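GCN5-related N-acetyltransferase (Kribbella flavida, PDB 4MY0) probably transfers the acetyl group of acetyl-coenzyme A to an amine, perhaps an aminoglycoside, and binds the coenzyme in an N-terminal GNAT domain. Local coordinates at residues L18-L22 with R37-V41; D50-L54 with R110-K114; F53-V57 with L102-V107; V62-A66 with V99-L103. All blocks are in the same frame, centred on the assembly; numbering follows the deposited sequence.

Contact 1 (L18-L22 with R37-V41); sequences LDDVL and REDWV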
loop_
_atom_site.group_PDB
_atom_site.type_symbol
_atom_site.label_atom_id
_atom_site.label_comp_id
_atom_site.label_asym_id
_atom_site.label_seq_id
_atom_site.Cartn_x
_atom_site.Cartn_y
_atom_site.Cartn_z
ATOM N N LEU C 18 -3.860 -21.974 -35.237
ATOM C CA LEU C 18 -4.272 -21.110 -34.130
ATOM C C LEU C 18 -3.697 -21.583 -32.785
ATOM O O LEU C 18 -3.281 -20.763 -31.952
ATOM C CB LEU C 18 -5.799 -20.965 -34.078
ATOM C CG LEU C 18 -6.405 -20.119 -35.203
ATOM C CD1 LEU C 18 -7.917 -19.997 -35.055
ATOM C CD2 LEU C 18 -5.747 -18.742 -35.267
ATOM N N ASP C 19 -3.651 -22.900 -32.584
ATOM C CA ASP C 19 -3.033 -23.462 -31.383
ATOM C C ASP C 19 -1.576 -23.007 -31.261
ATOM O O ASP C 19 -1.104 -22.670 -30.167
ATOM C CB ASP C 19 -3.115 -24.988 -31.400
ATOM C CG ASP C 19 -4.525 -25.494 -31.198
ATOM O OD1 ASP C 19 -5.278 -24.851 -30.439
ATOM O OD2 ASP C 19 -4.880 -26.536 -31.794
ATOM N N ASP C 20 -0.877 -22.977 -32.391
ATOM C CA ASP C 20 0.504 -22.490 -32.426
ATOM C C ASP C 20 0.599 -20.987 -32.138
ATOM O O ASP C 20 1.499 -20.542 -31.410
ATOM C CB ASP C 20 1.163 -22.829 -33.765
ATOM C CG ASP C 20 1.254 -24.328 -34.002
ATOM O OD1 ASP C 20 2.229 -24.941 -33.513
ATOM O OD2 ASP C 20 0.351 -24.892 -34.668
ATOM N N VAL C 21 -0.318 -20.202 -32.703
ATOM C CA VAL C 21 -0.338 -18.770 -32.400
ATOM C C VAL C 21 -0.561 -18.570 -30.902
ATOM O O VAL C 21 0.082 -17.723 -30.284
ATOM C CB VAL C 21 -1.415 -18.030 -33.204
ATOM C CG1 VAL C 21 -1.540 -16.584 -32.718
ATOM C CG2 VAL C 21 -1.078 -18.074 -34.700
ATOM N N LEU C 22 -1.456 -19.372 -30.318
ATOM C CA LEU C 22 -1.699 -19.313 -28.875
ATOM C C LEU C 22 -0.450 -19.587 -28.032
ATOM O O LEU C 22 -0.283 -18.968 -26.976
ATOM C CB LEU C 22 -2.825 -20.259 -28.460
ATOM C CG LEU C 22 -4.223 -19.732 -28.764
ATOM C CD1 LEU C 22 -5.262 -20.785 -28.441
ATOM C CD2 LEU C 22 -4.485 -18.459 -27.980
ATOM N N ARG C 37 -9.883 -18.622 -23.752
ATOM C CA ARG C 37 -9.288 -19.244 -24.927
ATOM C C ARG C 37 -10.379 -19.594 -25.940
ATOM O O ARG C 37 -10.255 -19.306 -27.138
ATOM C CB ARG C 37 -8.536 -20.506 -24.508
ATOM C CG ARG C 37 -7.722 -21.150 -25.614
ATOM C CD ARG C 37 -7.087 -22.444 -25.132
ATOM N NE ARG C 37 -6.155 -22.990 -26.112
ATOM C CZ ARG C 37 -6.520 -23.737 -27.148
ATOM N NH1 ARG C 37 -5.606 -24.192 -27.992
ATOM N NH2 ARG C 37 -7.802 -24.030 -27.340
ATOM N N GLU C 38 -11.441 -20.216 -25.438
ATOM C CA GLU C 38 -12.633 -20.515 -26.225
ATOM C C GLU C 38 -13.134 -19.299 -27.003
ATOM O O GLU C 38 -13.437 -19.396 -28.195
ATOM C CB GLU C 38 -13.742 -21.023 -25.302
ATOM C CG GLU C 38 -15.100 -21.151 -25.972
ATOM C CD GLU C 38 -16.000 -22.144 -25.260
ATOM O OE1 GLU C 38 -16.604 -22.991 -25.949
ATOM O OE2 GLU C 38 -16.093 -22.080 -24.014
ATOM N N ASP C 39 -13.214 -18.160 -26.320
ATOM C CA ASP C 39 -13.657 -16.916 -26.938
ATOM C C ASP C 39 -12.613 -16.336 -27.892
ATOM O O ASP C 39 -12.941 -15.530 -28.766
ATOM C CB ASP C 39 -14.015 -15.877 -25.866
ATOM C CG ASP C 39 -15.346 -16.167 -25.186
ATOM O OD1 ASP C 39 -15.356 -16.886 -24.161
ATOM O OD2 ASP C 39 -16.383 -15.667 -25.677
ATOM N N TRP C 40 -11.355 -16.738 -27.721
ATOM C CA TRP C 40 -10.273 -16.206 -28.547
ATOM C C TRP C 40 -10.224 -16.937 -29.888
ATOM O O TRP C 40 -10.085 -16.310 -30.940
ATOM C CB TRP C 40 -8.929 -16.317 -27.814
ATOM C CG TRP C 40 -7.776 -15.655 -28.516
ATOM C CD1 TRP C 40 -7.241 -14.417 -28.253
ATOM C CD2 TRP C 40 -6.988 -16.215 -29.578
ATOM N NE1 TRP C 40 -6.170 -14.176 -29.095
ATOM C CE2 TRP C 40 -6.003 -15.262 -29.922
ATOM C CE3 TRP C 40 -7.019 -17.433 -30.269
ATOM C CZ2 TRP C 40 -5.060 -15.494 -30.928
ATOM C CZ3 TRP C 40 -6.093 -17.657 -31.269
ATOM C CH2 TRP C 40 -5.128 -16.694 -31.593
ATOM N N VAL C 41 -10.343 -18.263 -29.834
ATOM C CA VAL C 41 -10.377 -19.096 -31.031
ATOM C C VAL C 41 -11.537 -18.715 -31.946
ATOM O O VAL C 41 -11.352 -18.526 -33.153
ATOM C CB VAL C 41 -10.485 -20.580 -30.669
ATOM C CG1 VAL C 41 -10.605 -21.430 -31.928
ATOM C CG2 VAL C 41 -9.278 -21.002 -29.858
#

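Contact 2 (D50-L54 with R110-K114); sequences DGRFL and RSRDK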
loop_
_atom_site.group_PDB
_atom_site.type_symbol
_atom_site.label_atom_id
_atom_site.label_comp_id
_atom_site.label_asym_id
_atom_site.label_seq_id
_atom_site.Cartn_x
_atom_site.Cartn_y
_atom_site.Cartn_z
ATOM N N ASP C 50 -11.259 -13.809 -43.271
ATOM C CA ASP C 50 -11.329 -12.561 -44.027
ATOM C C ASP C 50 -9.943 -12.071 -44.468
ATOM O O ASP C 50 -9.806 -10.957 -44.972
ATOM C CB ASP C 50 -12.075 -11.476 -43.233
ATOM C CG ASP C 50 -12.598 -10.337 -44.123
ATOM O OD1 ASP C 50 -12.884 -10.583 -45.323
ATOM O OD2 ASP C 50 -12.728 -9.195 -43.616
ATOM N N GLY C 51 -8.920 -12.907 -44.294
ATOM C CA GLY C 51 -7.574 -12.564 -44.732
ATOM C C GLY C 51 -6.954 -11.479 -43.866
ATOM O O GLY C 51 -6.127 -10.685 -44.328
ATOM N N ARG C 52 -7.347 -11.449 -42.599
ATOM C CA ARG C 52 -6.853 -10.424 -41.688
ATOM C C ARG C 52 -6.083 -11.005 -40.494
ATOM O O ARG C 52 -6.034 -10.405 -39.405
ATOM C CB ARG C 52 -8.013 -9.520 -41.237
ATOM C CG ARG C 52 -8.584 -8.618 -42.355
ATOM C CD ARG C 52 -10.034 -8.199 -42.090
ATOM N NE ARG C 52 -10.286 -8.085 -40.664
ATOM C CZ ARG C 52 -11.370 -8.541 -40.048
ATOM N NH1 ARG C 52 -12.338 -9.124 -40.733
ATOM N NH2 ARG C 52 -11.484 -8.396 -38.736
ATOM N N PHE C 53 -5.456 -12.159 -40.709
ATOM C CA PHE C 53 -4.600 -12.773 -39.687
ATOM C C PHE C 53 -3.269 -13.187 -40.331
ATOM O O PHE C 53 -3.201 -14.190 -41.065
ATOM C CB PHE C 53 -5.291 -14.002 -39.077
ATOM C CG PHE C 53 -4.940 -14.248 -37.633
ATOM C CD1 PHE C 53 -5.903 -14.700 -36.744
ATOM C CD2 PHE C 53 -3.645 -14.028 -37.161
ATOM C CE1 PHE C 53 -5.592 -14.923 -35.398
ATOM C CE2 PHE C 53 -3.322 -14.246 -35.822
ATOM C CZ PHE C 53 -4.304 -14.691 -34.932
ATOM N N LEU C 54 -2.219 -12.420 -40.066
ATOM C CA LEU C 54 -0.922 -12.680 -40.680
ATOM C C LEU C 54 0.048 -13.319 -39.696
ATOM O O LEU C 54 -0.073 -13.143 -38.481
ATOM C CB LEU C 54 -0.325 -11.395 -41.248
ATOM C CG LEU C 54 -1.089 -10.863 -42.467
ATOM C CD1 LEU C 54 -0.625 -9.496 -42.800
ATOM C CD2 LEU C 54 -0.875 -11.765 -43.657
ATOM N N ARG C 110 -1.031 -5.914 -46.427
ATOM C CA ARG C 110 -2.383 -6.492 -46.444
ATOM C C ARG C 110 -3.424 -5.391 -46.206
ATOM O O ARG C 110 -4.439 -5.315 -46.903
ATOM C CB ARG C 110 -2.514 -7.604 -45.390
ATOM C CG ARG C 110 -3.913 -8.237 -45.293
ATOM C CD ARG C 110 -4.372 -8.844 -46.634
ATOM N NE ARG C 110 -3.378 -9.759 -47.195
ATOM C CZ ARG C 110 -3.221 -11.024 -46.815
ATOM N NH1 ARG C 110 -3.999 -11.544 -45.868
ATOM N NH2 ARG C 110 -2.284 -11.777 -47.375
ATOM N N SER C 111 -3.158 -4.519 -45.236
ATOM C CA SER C 111 -4.066 -3.394 -44.976
ATOM C C SER C 111 -4.284 -2.493 -46.206
ATOM O O SER C 111 -5.417 -2.108 -46.496
ATOM C CB SER C 111 -3.588 -2.576 -43.787
ATOM O OG SER C 111 -3.515 -3.376 -42.608
ATOM N N ARG C 112 -3.207 -2.164 -46.924
ATOM C CA ARG C 112 -3.317 -1.364 -48.150
ATOM C C ARG C 112 -4.111 -2.104 -49.213
ATOM O O ARG C 112 -4.962 -1.507 -49.882
ATOM C CB ARG C 112 -1.943 -1.047 -48.739
ATOM C CG ARG C 112 -1.064 -0.142 -47.904
ATOM C CD ARG C 112 0.302 0.042 -48.562
ATOM N NE ARG C 112 0.240 0.890 -49.747
ATOM C CZ ARG C 112 0.247 0.440 -51.001
ATOM N NH1 ARG C 112 0.195 1.297 -52.020
ATOM N NH2 ARG C 112 0.311 -0.868 -51.239
ATOM N N ASP C 113 -3.819 -3.396 -49.385
ATOM C CA ASP C 113 -4.504 -4.208 -50.392
ATOM C C ASP C 113 -6.015 -4.236 -50.162
ATOM O O ASP C 113 -6.791 -4.314 -51.109
ATOM C CB ASP C 113 -3.958 -5.637 -50.402
ATOM C CG ASP C 113 -2.579 -5.728 -51.020
ATOM O OD1 ASP C 113 -2.168 -4.755 -51.693
ATOM O OD2 ASP C 113 -1.911 -6.776 -50.838
ATOM N N LYS C 114 -6.416 -4.168 -48.892
ATOM C CA LYS C 114 -7.827 -4.179 -48.511
ATOM C C LYS C 114 -8.495 -2.799 -48.511
ATOM O O LYS C 114 -9.633 -2.665 -48.073
ATOM C CB LYS C 114 -7.997 -4.843 -47.136
ATOM C CG LYS C 114 -8.231 -6.338 -47.235
ATOM C CD LYS C 114 -8.108 -7.023 -45.890
ATOM C CE LYS C 114 -8.331 -8.515 -46.057
ATOM N NZ LYS C 114 -9.622 -8.808 -46.742
#

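Contact 3 (F53-V57 with L102-V107); sequences FLGVV and LLMRGV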
loop_
_atom_site.group_PDB
_atom_site.type_symbol
_atom_site.label_atom_id
_atom_site.label_comp_id
_atom_site.label_asym_id
_atom_site.label_seq_id
_atom_site.Cartn_x
_atom_site.Cartn_y
_atom_site.Cartn_z
ATOM N N PHE C 53 -5.456 -12.159 -40.709
ATOM C CA PHE C 53 -4.600 -12.773 -39.687
ATOM C C PHE C 53 -3.269 -13.187 -40.331
ATOM O O PHE C 53 -3.201 -14.190 -41.065
ATOM C CB PHE C 53 -5.291 -14.002 -39.077
ATOM C CG PHE C 53 -4.940 -14.248 -37.633
ATOM C CD1 PHE C 53 -5.903 -14.700 -36.744
ATOM C CD2 PHE C 53 -3.645 -14.028 -37.161
ATOM C CE1 PHE C 53 -5.592 -14.923 -35.398
ATOM C CE2 PHE C 53 -3.322 -14.246 -35.822
ATOM C CZ PHE C 53 -4.304 -14.691 -34.932
ATOM N N LEU C 54 -2.219 -12.420 -40.066
ATOM C CA LEU C 54 -0.922 -12.680 -40.680
ATOM C C LEU C 54 0.048 -13.319 -39.696
ATOM O O LEU C 54 -0.073 -13.143 -38.481
ATOM C CB LEU C 54 -0.325 -11.395 -41.248
ATOM C CG LEU C 54 -1.089 -10.863 -42.467
ATOM C CD1 LEU C 54 -0.625 -9.496 -42.800
ATOM C CD2 LEU C 54 -0.875 -11.765 -43.657
ATOM N N GLY C 55 1.006 -14.075 -40.219
ATOM C CA GLY C 55 2.016 -14.662 -39.361
ATOM C C GLY C 55 3.350 -14.802 -40.060
ATOM O O GLY C 55 3.455 -14.592 -41.278
ATOM N N VAL C 56 4.376 -15.133 -39.280
ATOM C CA VAL C 56 5.659 -15.531 -39.839
ATOM C C VAL C 56 5.923 -16.974 -39.427
ATOM O O VAL C 56 5.714 -17.320 -38.258
ATOM C CB VAL C 56 6.807 -14.650 -39.336
ATOM C CG1 VAL C 56 8.152 -15.250 -39.768
ATOM C CG2 VAL C 56 6.657 -13.235 -39.877
ATOM N N VAL C 57 6.331 -17.828 -40.372
ATOM C CA VAL C 57 6.777 -19.168 -39.998
ATOM C C VAL C 57 8.267 -19.345 -40.253
ATOM O O VAL C 57 8.867 -18.597 -41.037
ATOM C CB VAL C 57 6.024 -20.307 -40.729
ATOM C CG1 VAL C 57 4.537 -20.293 -40.388
ATOM C CG2 VAL C 57 6.271 -20.251 -42.246
ATOM N N LEU C 102 9.326 -7.797 -40.277
ATOM C CA LEU C 102 8.926 -8.519 -41.485
ATOM C C LEU C 102 7.408 -8.761 -41.419
ATOM O O LEU C 102 6.690 -8.574 -42.403
ATOM C CB LEU C 102 9.725 -9.827 -41.583
ATOM C CG LEU C 102 9.696 -10.834 -42.746
ATOM C CD1 LEU C 102 8.598 -11.807 -42.556
ATOM C CD2 LEU C 102 9.595 -10.184 -44.146
ATOM N N LEU C 103 6.935 -9.152 -40.243
ATOM C CA LEU C 103 5.514 -9.356 -39.986
ATOM C C LEU C 103 4.738 -8.076 -40.265
ATOM O O LEU C 103 3.740 -8.088 -40.980
ATOM C CB LEU C 103 5.309 -9.694 -38.505
ATOM C CG LEU C 103 4.138 -10.552 -38.010
ATOM C CD1 LEU C 103 3.708 -10.140 -36.600
ATOM C CD2 LEU C 103 2.957 -10.609 -38.959
HETATM N N MSE C 104 5.175 -6.982 -39.650
HETATM C CA MSE C 104 4.425 -5.725 -39.724
HETATM C C MSE C 104 4.416 -5.127 -41.143
HETATM O O MSE C 104 3.428 -4.516 -41.565
HETATM C CB MSE C 104 4.982 -4.733 -38.717
HETATM C CG MSE C 104 4.637 -5.044 -37.252
HETATM SE SE MSE C 104 2.670 -4.962 -37.030
HETATM C CE MSE C 104 2.360 -3.181 -37.831
ATOM N N ARG C 105 5.503 -5.308 -41.891
ATOM C CA ARG C 105 5.483 -4.897 -43.294
ATOM C C ARG C 105 4.434 -5.682 -44.075
ATOM O O ARG C 105 3.740 -5.116 -44.922
ATOM C CB ARG C 105 6.859 -5.031 -43.938
ATOM C CG ARG C 105 7.821 -3.966 -43.433
ATOM C CD ARG C 105 9.208 -4.129 -44.010
ATOM N NE ARG C 105 10.166 -3.313 -43.263
ATOM C CZ ARG C 105 11.202 -3.810 -42.589
ATOM N NH1 ARG C 105 11.424 -5.120 -42.586
ATOM N NH2 ARG C 105 12.024 -2.998 -41.932
ATOM N N GLY C 106 4.307 -6.978 -43.778
ATOM C CA GLY C 106 3.266 -7.790 -44.390
ATOM C C GLY C 106 1.893 -7.296 -43.958
ATOM O O GLY C 106 0.953 -7.275 -44.753
ATOM N N VAL C 107 1.786 -6.885 -42.698
ATOM C CA VAL C 107 0.536 -6.339 -42.174
ATOM C C VAL C 107 0.124 -5.038 -42.878
ATOM O O VAL C 107 -1.041 -4.867 -43.271
ATOM C CB VAL C 107 0.602 -6.134 -40.644
ATOM C CG1 VAL C 107 -0.520 -5.227 -40.177
ATOM C CG2 VAL C 107 0.537 -7.466 -39.918
#

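Contact 4 (V62-A66 with V99-L103); sequences VVAAA and VGSLL. With AC8 ([(2R,3R,4R,5R)-5-(6-amino-9H-purin-9-yl)-3,4-bis(phosphonooxy)tetrahydrofuran-2-yl]methyl (3R)-3-hydroxy-2,2-dimethyl-4-oxo-4-({3-oxo-3-[(2-sulfanylethyl)amino]propyl}amino)butyl dihydrogen diphosphate), chain L.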
loop_
_atom_site.group_PDB
_atom_site.type_symbol
_atom_site.label_atom_id
_atom_site.label_comp_id
_atom_site.label_asym_id
_atom_site.label_seq_id
_atom_site.Cartn_x
_atom_site.Cartn_y
_atom_site.Cartn_z
ATOM N N VAL C 62 5.096 -21.782 -36.425
ATOM C CA VAL C 62 4.656 -20.386 -36.315
ATOM C C VAL C 62 5.563 -19.665 -35.323
ATOM O O VAL C 62 5.759 -20.112 -34.208
ATOM C CB VAL C 62 3.180 -20.261 -35.877
ATOM C CG1 VAL C 62 2.844 -18.803 -35.552
ATOM C CG2 VAL C 62 2.237 -20.798 -36.962
ATOM N N VAL C 63 6.120 -18.541 -35.737
ATOM C CA VAL C 63 7.133 -17.854 -34.938
ATOM C C VAL C 63 6.660 -16.426 -34.571
ATOM O O VAL C 63 7.168 -15.788 -33.634
ATOM C CB VAL C 63 8.454 -17.909 -35.752
ATOM C CG1 VAL C 63 9.286 -16.676 -35.611
ATOM C CG2 VAL C 63 9.226 -19.195 -35.421
ATOM N N ALA C 64 5.651 -15.940 -35.292
ATOM C CA ALA C 64 5.112 -14.593 -35.053
ATOM C C ALA C 64 3.710 -14.455 -35.644
ATOM O O ALA C 64 3.341 -15.185 -36.575
ATOM C CB ALA C 64 6.047 -13.522 -35.635
ATOM N N ALA C 65 2.915 -13.536 -35.110
ATOM C CA ALA C 65 1.546 -13.376 -35.615
ATOM C C ALA C 65 0.984 -12.003 -35.275
ATOM O O ALA C 65 1.400 -11.385 -34.303
ATOM C CB ALA C 65 0.628 -14.489 -35.062
ATOM N N ALA C 66 0.043 -11.533 -36.088
ATOM C CA ALA C 66 -0.624 -10.256 -35.859
ATOM C C ALA C 66 -1.941 -10.294 -36.588
ATOM O O ALA C 66 -2.075 -10.983 -37.613
ATOM C CB ALA C 66 0.215 -9.101 -36.376
ATOM N N VAL C 99 12.174 -10.184 -37.245
ATOM C CA VAL C 99 10.928 -10.912 -37.504
ATOM C C VAL C 99 9.650 -10.049 -37.347
ATOM O O VAL C 99 8.778 -10.035 -38.231
ATOM C CB VAL C 99 10.855 -12.202 -36.665
ATOM C CG1 VAL C 99 9.495 -12.908 -36.844
ATOM C CG2 VAL C 99 12.015 -13.134 -37.050
ATOM N N GLY C 100 9.544 -9.328 -36.242
ATOM C CA GLY C 100 8.416 -8.427 -36.036
ATOM C C GLY C 100 8.261 -7.389 -37.140
ATOM O O GLY C 100 7.143 -7.039 -37.519
ATOM N N SER C 101 9.384 -6.899 -37.659
ATOM C CA SER C 101 9.376 -5.923 -38.747
ATOM C C SER C 101 8.919 -6.553 -40.055
ATOM O O SER C 101 8.219 -5.924 -40.857
ATOM C CB SER C 101 10.780 -5.325 -38.930
ATOM O OG SER C 101 11.134 -4.523 -37.816
ATOM N N LEU C 102 9.326 -7.797 -40.277
ATOM C CA LEU C 102 8.926 -8.519 -41.485
ATOM C C LEU C 102 7.408 -8.761 -41.419
ATOM O O LEU C 102 6.690 -8.574 -42.403
ATOM C CB LEU C 102 9.725 -9.827 -41.583
ATOM C CG LEU C 102 9.696 -10.834 -42.746
ATOM C CD1 LEU C 102 8.598 -11.807 -42.556
ATOM C CD2 LEU C 102 9.595 -10.184 -44.146
ATOM N N LEU C 103 6.935 -9.152 -40.243
ATOM C CA LEU C 103 5.514 -9.356 -39.986
ATOM C C LEU C 103 4.738 -8.076 -40.265
ATOM O O LEU C 103 3.740 -8.088 -40.980
ATOM C CB LEU C 103 5.309 -9.694 -38.505
ATOM C CG LEU C 103 4.138 -10.552 -38.010
ATOM C CD1 LEU C 103 3.708 -10.140 -36.600
ATOM C CD2 LEU C 103 2.957 -10.609 -38.959
HETATM N N1A AC8 L . 12.562 -2.535 -26.427
HETATM O O1A AC8 L . 11.844 -6.415 -36.008
HETATM P P1A AC8 L . 12.554 -6.458 -34.663
HETATM C C1B AC8 L . 13.406 -2.736 -31.474
HETATM S S1P AC8 L . 2.423 -4.111 -29.435
HETATM C C2A AC8 L . 13.212 -1.651 -27.207
HETATM O O2A AC8 L . 13.671 -7.449 -34.494
HETATM P P2A AC8 L . 10.891 -7.993 -32.882
HETATM C C2B AC8 L . 14.612 -3.389 -32.108
HETATM O O2B AC8 L . 15.805 -2.994 -31.418
HETATM O O2C AC8 L . 17.439 -4.399 -32.702
HETATM C C2P AC8 L . 3.787 -5.311 -29.246
HETATM N N3A AC8 L . 13.343 -1.873 -28.524
HETATM O O3A AC8 L . 11.404 -6.629 -33.565
HETATM C C3B AC8 L . 14.543 -2.837 -33.536
HETATM O O3B AC8 L . 15.045 -1.495 -33.539
HETATM P P3B AC8 L . 16.523 -1.042 -34.036
HETATM O O3C AC8 L . 16.562 -5.155 -30.470
HETATM C C3P AC8 L . 3.103 -6.434 -28.499
HETATM C C4A AC8 L . 12.812 -2.998 -29.077
HETATM O O4A AC8 L . 10.897 -9.100 -33.915
HETATM C C4B AC8 L . 13.060 -2.680 -33.812
HETATM O O4B AC8 L . 12.433 -2.654 -32.525
HETATM O O4C AC8 L . 18.136 -3.186 -30.580
HETATM P P4C AC8 L . 17.080 -4.002 -31.288
HETATM N N4P AC8 L . 3.914 -7.590 -28.127
HETATM C C5A AC8 L . 12.132 -3.915 -28.290
HETATM O O5A AC8 L . 11.617 -8.159 -31.579
HETATM C C5B AC8 L . 12.482 -3.826 -34.636
HETATM O O5B AC8 L . 13.142 -5.025 -34.247
HETATM C C5P AC8 L . 4.860 -7.688 -27.201
HETATM O O5P AC8 L . 5.229 -6.709 -26.560
HETATM C C6A AC8 L . 12.010 -3.663 -26.928
HETATM N N6A AC8 L . 11.359 -4.534 -26.116
HETATM O O6A AC8 L . 9.375 -7.595 -32.541
HETATM C C6P AC8 L . 5.426 -9.073 -26.986
HETATM N N7A AC8 L . 11.724 -4.929 -29.091
HETATM O O7A AC8 L . 17.527 -1.943 -33.357
HETATM C C7P AC8 L . 6.910 -9.139 -26.598
HETATM C C8A AC8 L . 12.136 -4.637 -30.352
HETATM O O8A AC8 L . 16.475 -1.195 -35.543
HETATM N N8P AC8 L . 7.685 -8.668 -27.750
HETATM N N9A AC8 L . 12.808 -3.467 -30.328
HETATM O O9A AC8 L . 16.607 0.390 -33.553
HETATM C C9P AC8 L . 7.642 -9.109 -29.005
HETATM O O9P AC8 L . 6.905 -10.031 -29.315
HETATM C CAP AC8 L . 8.538 -8.465 -30.051
HETATM O OAP AC8 L . 9.823 -8.194 -29.490
HETATM C CBP AC8 L . 7.992 -7.150 -30.622
HETATM C CCP AC8 L . 9.045 -6.581 -31.587
HETATM C CDP AC8 L . 6.698 -7.401 -31.388
HETATM C CEP AC8 L . 7.739 -6.128 -29.525
#

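Contact 1 (L18-L22 with R37-V41)
Leu22 and the indole of Trp40 form the apolar centre. Leu22 CD2 stands 3.6 Å from the centroid of the Trp40 six-membered ring and 14° off its normal, a CH-pi contact over the ring face. The same indole is met obliquely by Val21, whose CG1 is 3.8 Å from Trp40 CH2, and by Leu18, whose CD2 is 4.2 Å from Trp40 CZ3. The ring thus reaches across to three residues on one side of helix 18-26. Beside it, Val41 borders both leucines: Leu22 CD1 to Val41 CG2 is 4.3 Å and Leu18 CD1 to Val41 CG1 is 4.4 Å. These long side chains bridge segment axes that come no closer than 11.6 Å and run at 126° to each other. Further out, Arg37 extends with its first three chi angles trans, so that Leu22 CD1 lies over one face of its guanidinium, 3.3 Å from Arg37 NE. At the polar rim the guanidinium turns its edge to Asp19, and Arg37 NH1 donates to Asp19 OD1 at 2.6 Å, a hydrogen-bonded salt bridge. Leu18, Val21 and Trp40 all pack on Phe53 of strand 53-58, joining both helices to the sheet. Such a helix pair following the first strand, packed on one face of the central sheet, is characteristic of the GNAT fold.

Contact 2 (D50-L54 with R110-K114)
A Schellman motif ends helix 34-49 here, and the turn it makes into strand 53-58 is held by the C-terminal end of helix 99-113. Gly51 is the C-prime residue: its phi of 71° favours glycine, Gly51 N bonds back to Val48 O and Arg52 N to Phe47 O. Two carbonyls of the turn accept side-chain donors from segment 110-114. Lys114 NZ gives a hydrogen bond to Asp50 O at 2.8 Å, and Arg110 NH1 gives one to Gly51 O, also at 2.8 Å. The lysine ammonium, through Lys114 NZ, is also 4.0 Å from Asp50 OD1, a long salt bridge, while Asp50 OD2 receives Arg52 NH1 at 2.9 Å, so Asp50 links both basic residues. Aliphatic parts fill the space between the charges: Arg52 CG lies 3.7 Å from Lys114 CE, and Leu54 CD1 3.7 Å from Arg110 CB, with Leu54 CD2 over one face of the Arg110 guanidinium. Both arginines have further partners: Arg110 NH2 pairs with Asp12, and Arg52 is bound by the carbonyl of Ile68 and the carboxylates of Asp70 and Glu46. The contact is therefore mainly one of cationic side chains meeting main-chain oxygens, which fixes the helix-to-strand turn through its backbone, with carboxylates balancing the positive charge.

Contact 3 (F53-V57 with L102-V107)
Leu54 and Val56 alternate with Gly55 along strand 53-58, so their CA-to-CB bonds both point toward helix 99-113. The m,t rotamer of Leu54 carries CD1 against the helix backbone, 3.4 Å from both Gly106 O and Val107 CA, and 3.7 Å from Val107 CG2. Gly106 has no side chain where a CB would point toward the strand, and an ideal one would lie 4.3 Å from Leu54 CD1. Val56, with chi1 trans, uses CG2 twice: it lies 3.6 Å from Leu102 CD1 and 4.0 Å from Leu103 CB. Leu102 and Leu103 both start sideways, but their trans chi1 swings the ends of the side chains nearer. Leu103 has an off-rotamer chi2 of -149°, and its CD2 sits 4.1 Å from Leu54 CB and 4.0 Å from Leu54 O, between the two strand residues that face the helix. Phe53 points away and packs on Trp40 and Phe47 of helix 34-49, across the sheet. The segment axes approach to 8.2 Å with 149° between their directions, and the interface is largely buried and made of apolar side chains. Leu103 also touches Ala66 on the neighbouring strand, and its side chain is about 4 Å from that of Val88, a residue that binds acetyl-CoA. A helix laid on the sheet directly after the coenzyme's pyrophosphate loop is a defining element of the GNAT fold.

Contact 4 (V62-A66 with V99-L103)
Strand 62-66 and the first turn of helix 99-113 run at 47° to each other, their axes 8.7 Å apart at closest, in the pyrophosphate-binding region of the GNAT fold. The strand carries a classic beta bulge, Val63 and Ala64 both facing Val56. The helix turn is closed by Leu103 N bonding to Val99 O at 2.9 Å. Small strand side chains allow a close fit. Val99 CG1 packs 3.7 Å from Ala64 CB and 4.0 Å from Val63 CG1, while Leu103 CD1 lies 3.7 Å from Ala66 CB, 4.2 Å from Ala64 CB and 3.5 Å from Ala65 O. The same helical turn borders the coenzyme AC8, which is also hydrogen-bonded to the backbone N of Gly96 and of Gly98. Gly100 needs its lack of side chain, since a CB would clash with AC8 O6A. Gly100 N donates to AC8 O4A at 2.7 Å, and Ser101 gives two bonds to AC8 O1A, from N at 3.0 Å and from OG at 2.7 Å.

From the N terminus, contact 1 closes first, a short loop that pairs helix 18-26 with helix 34-49 and ends before the others open. Strand 53-58 then starts both contact 2 and contact 3, which share Phe53 and Leu54. Contact 4 opens on the next strand, nested inside the loop of contact 2, and shares Leu102 and Leu103 with contact 3. All three close on helix 99-113: contact 4 at its start, contact 3 next, contact 2 at its C-terminal end. Antiparallel strands 53-58 and 61-75 are joined by Leu54 N to Ala66 O (2.8 Å). The sheet lies between the helix pair and helix 99-113: Phe53 and Ala65 meet contact 1, while Leu54, Val56, Ala64 and Ala66 face the coenzyme-binding helix.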